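Local structure of serine protease pet (Escherichia coli, 4OM9) at residues 68-73 / 99-104; 167-172 / 526-531. The protein is a secreted serine protease and autotransporter enterotoxin of enteroaggregative Escherichia coli, which probably acts by cleaving host proteins such as alpha-fodrin. All coordinates share one frame; numbering follows the deposited sequence.

Interaction 1: residues 68-73 / 99-104; sequences VTVAHN and GNDFSI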
# COMPACT_ATOMS: atom_id res chain seq x y z
N VAL A 68 31.99 -8.79 14.84
CA VAL A 68 33.32 -8.50 14.35
C VAL A 68 33.55 -7.00 14.37
O VAL A 68 32.64 -6.21 14.07
CB VAL A 68 33.52 -9.05 12.92
CG1 VAL A 68 34.78 -8.54 12.33
CG2 VAL A 68 33.59 -10.56 12.95
N THR A 69 34.75 -6.61 14.76
CA THR A 69 35.10 -5.21 14.83
C THR A 69 36.63 -5.05 14.66
O THR A 69 37.30 -5.84 14.00
CB THR A 69 34.59 -4.59 16.15
OG1 THR A 69 34.80 -3.17 16.13
CG2 THR A 69 35.26 -5.23 17.41
N VAL A 70 37.19 -4.00 15.23
CA VAL A 70 38.61 -3.83 15.15
C VAL A 70 39.15 -3.91 16.58
O VAL A 70 38.37 -3.71 17.53
CB VAL A 70 38.95 -2.52 14.41
CG1 VAL A 70 39.73 -1.56 15.27
CG2 VAL A 70 39.61 -2.84 13.10
N ALA A 71 40.43 -4.26 16.72
CA ALA A 71 41.03 -4.57 18.03
C ALA A 71 41.26 -3.34 18.90
O ALA A 71 40.97 -3.37 20.10
CB ALA A 71 42.37 -5.35 17.86
N HIS A 72 41.79 -2.27 18.32
CA HIS A 72 42.12 -1.08 19.11
C HIS A 72 40.87 -0.25 19.40
O HIS A 72 40.96 0.89 19.87
CB HIS A 72 43.20 -0.23 18.42
CG HIS A 72 42.71 0.63 17.29
ND1 HIS A 72 42.38 0.13 16.05
CD2 HIS A 72 42.54 1.97 17.21
CE1 HIS A 72 42.01 1.12 15.26
NE2 HIS A 72 42.09 2.24 15.94
N ASN A 73 39.70 -0.83 19.13
CA ASN A 73 38.43 -0.26 19.58
C ASN A 73 38.17 -0.64 21.04
O ASN A 73 37.20 -0.19 21.64
CB ASN A 73 37.28 -0.74 18.70
CG ASN A 73 36.72 0.38 17.83
OD1 ASN A 73 37.31 1.45 17.71
ND2 ASN A 73 35.56 0.13 17.21
N GLY A 99 47.30 -9.46 14.92
CA GLY A 99 48.26 -8.39 14.67
C GLY A 99 47.80 -7.40 13.61
O GLY A 99 48.18 -6.22 13.61
N ASN A 100 46.97 -7.87 12.69
CA ASN A 100 46.39 -7.03 11.67
C ASN A 100 45.13 -6.27 12.16
O ASN A 100 44.41 -5.67 11.34
CB ASN A 100 46.04 -7.88 10.44
CG ASN A 100 46.06 -7.08 9.13
OD1 ASN A 100 46.90 -6.20 8.93
ND2 ASN A 100 45.12 -7.40 8.24
N ASP A 101 44.89 -6.31 13.48
CA ASP A 101 43.89 -5.47 14.18
C ASP A 101 42.49 -6.08 14.05
O ASP A 101 41.47 -5.41 14.29
CB ASP A 101 43.92 -4.02 13.64
CG ASP A 101 43.03 -3.06 14.42
OD1 ASP A 101 42.83 -3.25 15.63
OD2 ASP A 101 42.52 -2.09 13.80
N PHE A 102 42.44 -7.36 13.71
CA PHE A 102 41.17 -8.02 13.56
C PHE A 102 40.63 -8.40 14.95
O PHE A 102 41.40 -8.76 15.84
CB PHE A 102 41.29 -9.25 12.67
CG PHE A 102 40.04 -10.05 12.58
CD1 PHE A 102 38.98 -9.63 11.77
CD2 PHE A 102 39.89 -11.23 13.31
CE1 PHE A 102 37.81 -10.36 11.69
CE2 PHE A 102 38.72 -11.97 13.25
CZ PHE A 102 37.67 -11.54 12.44
N SER A 103 39.31 -8.33 15.11
CA SER A 103 38.67 -8.74 16.35
C SER A 103 37.37 -9.50 16.11
O SER A 103 36.44 -8.96 15.52
CB SER A 103 38.40 -7.53 17.24
OG SER A 103 37.79 -7.94 18.46
N ILE A 104 37.33 -10.74 16.58
CA ILE A 104 36.10 -11.54 16.62
C ILE A 104 35.63 -11.61 18.07
O ILE A 104 36.38 -11.97 18.99
CB ILE A 104 36.28 -12.95 16.03
CG1 ILE A 104 35.02 -13.79 16.24
CG2 ILE A 104 37.43 -13.65 16.67
CD1 ILE A 104 33.80 -13.28 15.50
O HOH W 1 37.77 -5.22 20.10
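Val68 meets the 99-104 segment through both methyls: CG1 approaches the Phe102 ring obliquely, 3.6 Å from CE1, while CG2 lies 3.7 Å from Ile104 CD1. Val68 and Ile104 form a non-hydrogen-bonded antiparallel pair with side chains on the same face. At the hydrogen-bonded pair that follows, Thr69 N donates to Ser103 O at 3.0 Å, almost straight (167°) and in the carbonyl plane. The return bond from Ser103 N to Thr69 O is weak, and Thr69 O has a second partner in Thr227 OG1. Thr69 CG2 rests beside Ser103, and OG1 bonds to Ala58 O.

At Val70 the ladder ends: its side chain diverges from that of Phe102 and lies against the Asp101 carboxylate. A water donates to Val70 O and also bonds Ser103 OG. Beyond the strand Asp101 takes over. With CG anti to the backbone N (chi1 -174°), its carboxylate lies by the backbone N-H groups of Ala71 and His72. Ala71 N donates to Asp101 O at 2.9 Å from above the carbonyl plane, and only weakly to OD1. His72 N reaches OD1 at 3.0 Å, nearly in line with the C-O bond. His72 ND1 donates to Asp101 OD2 at 3.2 Å, on the syn side but tilted out of the carboxylate plane, with a weak second bond to OD1; ring and carboxylate are turned 41° apart. OD2 is also bonded by His229 ND1. This His-carboxylate pair, with Ser208 touching the His72 side chain, is consistent with the triad of clan PA serine peptidases.

Strands 66-70 and 102-107 are neighbours in a five-stranded antiparallel sheet. Strand 88-97 flanks 102-107 on its other edge, helix 247-255 packs on Phe102 and Ile104, and strand 239-244 touches Val70, Asp101 and Phe102 through Thr243.

Interaction 2: residues 167-172 / 526-531; sequences QADLLS and FRTTKT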
# COMPACT_ATOMS: atom_id res chain seq x y z
N GLN A 167 25.78 8.26 17.62
CA GLN A 167 24.32 8.40 17.50
C GLN A 167 23.73 7.48 16.43
O GLN A 167 24.10 7.55 15.26
CB GLN A 167 23.94 9.85 17.17
CG GLN A 167 24.25 10.84 18.27
CD GLN A 167 23.61 10.45 19.60
OE1 GLN A 167 22.37 10.42 19.74
NE2 GLN A 167 24.45 10.14 20.59
N ALA A 168 22.78 6.65 16.83
CA ALA A 168 22.11 5.72 15.94
C ALA A 168 21.32 6.44 14.85
O ALA A 168 21.31 6.02 13.68
CB ALA A 168 21.19 4.77 16.76
N ASP A 169 20.64 7.53 15.22
CA ASP A 169 19.93 8.36 14.23
C ASP A 169 20.88 8.81 13.10
O ASP A 169 20.48 8.95 11.94
CB ASP A 169 19.32 9.59 14.89
CG ASP A 169 18.25 9.25 15.92
OD1 ASP A 169 17.53 8.24 15.75
OD2 ASP A 169 18.13 10.02 16.90
N LEU A 170 22.13 9.06 13.44
CA LEU A 170 23.08 9.63 12.48
C LEU A 170 23.89 8.57 11.74
O LEU A 170 24.85 8.89 11.05
CB LEU A 170 24.01 10.60 13.18
CG LEU A 170 23.27 11.78 13.78
CD1 LEU A 170 24.22 12.65 14.57
CD2 LEU A 170 22.62 12.58 12.64
N LEU A 171 23.51 7.31 11.90
CA LEU A 171 24.17 6.25 11.15
C LEU A 171 24.20 6.62 9.67
O LEU A 171 23.17 6.78 9.03
CB LEU A 171 23.47 4.91 11.37
CG LEU A 171 24.25 3.70 10.85
CD1 LEU A 171 25.42 3.32 11.80
CD2 LEU A 171 23.33 2.54 10.59
N SER A 172 25.40 6.75 9.11
CA SER A 172 25.56 7.26 7.75
C SER A 172 26.43 6.37 6.83
O SER A 172 27.34 5.68 7.27
CB SER A 172 26.14 8.68 7.79
OG SER A 172 27.42 8.69 8.40
N PHE A 526 17.64 13.26 11.79
CA PHE A 526 18.94 13.59 12.35
C PHE A 526 18.96 13.35 13.85
O PHE A 526 20.02 13.05 14.41
CB PHE A 526 19.29 15.03 12.04
CG PHE A 526 19.12 15.41 10.59
CD1 PHE A 526 19.92 14.83 9.61
CD2 PHE A 526 18.17 16.35 10.21
CE1 PHE A 526 19.77 15.17 8.29
CE2 PHE A 526 18.02 16.69 8.90
CZ PHE A 526 18.82 16.10 7.93
N ARG A 527 17.80 13.49 14.50
CA ARG A 527 17.70 13.43 15.96
C ARG A 527 16.24 13.27 16.39
O ARG A 527 15.38 14.03 15.95
CB ARG A 527 18.32 14.70 16.58
CG ARG A 527 18.40 14.70 18.10
CD ARG A 527 18.94 16.03 18.63
NE ARG A 527 18.05 17.16 18.38
CZ ARG A 527 18.43 18.44 18.31
NH1 ARG A 527 19.71 18.76 18.48
NH2 ARG A 527 17.54 19.39 18.08
N THR A 528 15.94 12.30 17.26
CA THR A 528 14.53 12.07 17.57
C THR A 528 14.10 12.82 18.83
O THR A 528 12.95 13.21 18.93
CB THR A 528 14.16 10.54 17.68
OG1 THR A 528 13.39 10.28 18.87
CG2 THR A 528 15.35 9.66 17.67
N THR A 529 15.02 13.07 19.76
CA THR A 529 14.72 14.00 20.86
C THR A 529 14.77 15.46 20.39
O THR A 529 15.63 15.84 19.59
CB THR A 529 15.68 13.84 22.06
OG1 THR A 529 17.04 14.01 21.62
CG2 THR A 529 15.52 12.47 22.70
N LYS A 530 13.84 16.26 20.89
CA LYS A 530 13.63 17.59 20.35
C LYS A 530 14.51 18.66 21.03
O LYS A 530 14.38 19.86 20.75
CB LYS A 530 12.14 17.96 20.47
CG LYS A 530 11.21 17.00 19.72
CD LYS A 530 9.83 17.61 19.49
CE LYS A 530 9.90 18.86 18.60
NZ LYS A 530 8.57 19.50 18.36
N THR A 531 15.41 18.21 21.89
CA THR A 531 16.33 19.12 22.57
C THR A 531 17.79 18.90 22.12
O THR A 531 18.15 17.81 21.67
CB THR A 531 16.24 18.96 24.10
OG1 THR A 531 17.49 18.49 24.61
CG2 THR A 531 15.16 17.96 24.47
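Asp169 and Leu170, the two central residues of a type I beta turn running from Ala168 to Leu171, press against the loop residues Phe526, Arg527 and Thr528. The turn belongs to the trypsin-like protease region, whereas its partner lies far along the chain in a loop between strand 514-520 and helix 543-550. The contact therefore joins the protease region to a loop projecting from the beta-helical stem.

The innermost layer centres on the Phe526 carbonyl and the Asp169 carboxylate. Asp169 CB sits 3.6 Å from Phe526 O, and CG lies beside the backbone N (chi1 -64°). From there OD2 accepts a weak bond from Thr528 N at 3.2 Å. OD2 also runs close to Thr528 CG2, but that threonine has an unstaggered first torsion, so the exact place of its methyl is doubtful. The Asp169 and Thr528 side chains cross at about a right angle. Leu170 adds an apolar touch, CD2 standing 4.2 Å from Phe526 CB, next to the Phe526 carbonyl.

Further out, the turn is closed by Leu171 N donating to Ala168 O at 3.1 Å. Gln18 NE2 bonds both Asp169 O and Leu171 O, while on the other loop Asn566 places OD1 on Phe526 N and ND2 on Arg527 O. The Phe526 side chain packs on Ala10 and Leu14 of helix 10-17 and, together with Leu170, on Trp543 of helix 543-550. Asp169 OD1 has a long, weak ion pair with Lys627, and Arg527 NH2 forms a salt bridge with Asp542. Within its own loop, Arg527 NE bonds Thr529 O weakly at 3.0 Å, while Thr531 O lies 3.3 Å above the guanidinium plane, offset toward the rim.

How the interactions relate
The two contacts follow one another along the chain, interaction 1 closing before interaction 2 opens, and do not touch. Their centres are 27 Å apart and their nearest atoms about 12 Å apart. Interaction 1 lies wholly within the protease, where His72, Asp101 and Ser208 come together as expected for the active site of this clan. Interaction 2 joins two distant parts of the chain: residues 167-172 come from the same protease, but 526-531 lie 354 residues further on and belong to a loop of the beta-helical stem. Interaction 1 thus brings together residues of the probable catalytic site, and interaction 2 docks the protease onto the rest of the toxin without touching that site.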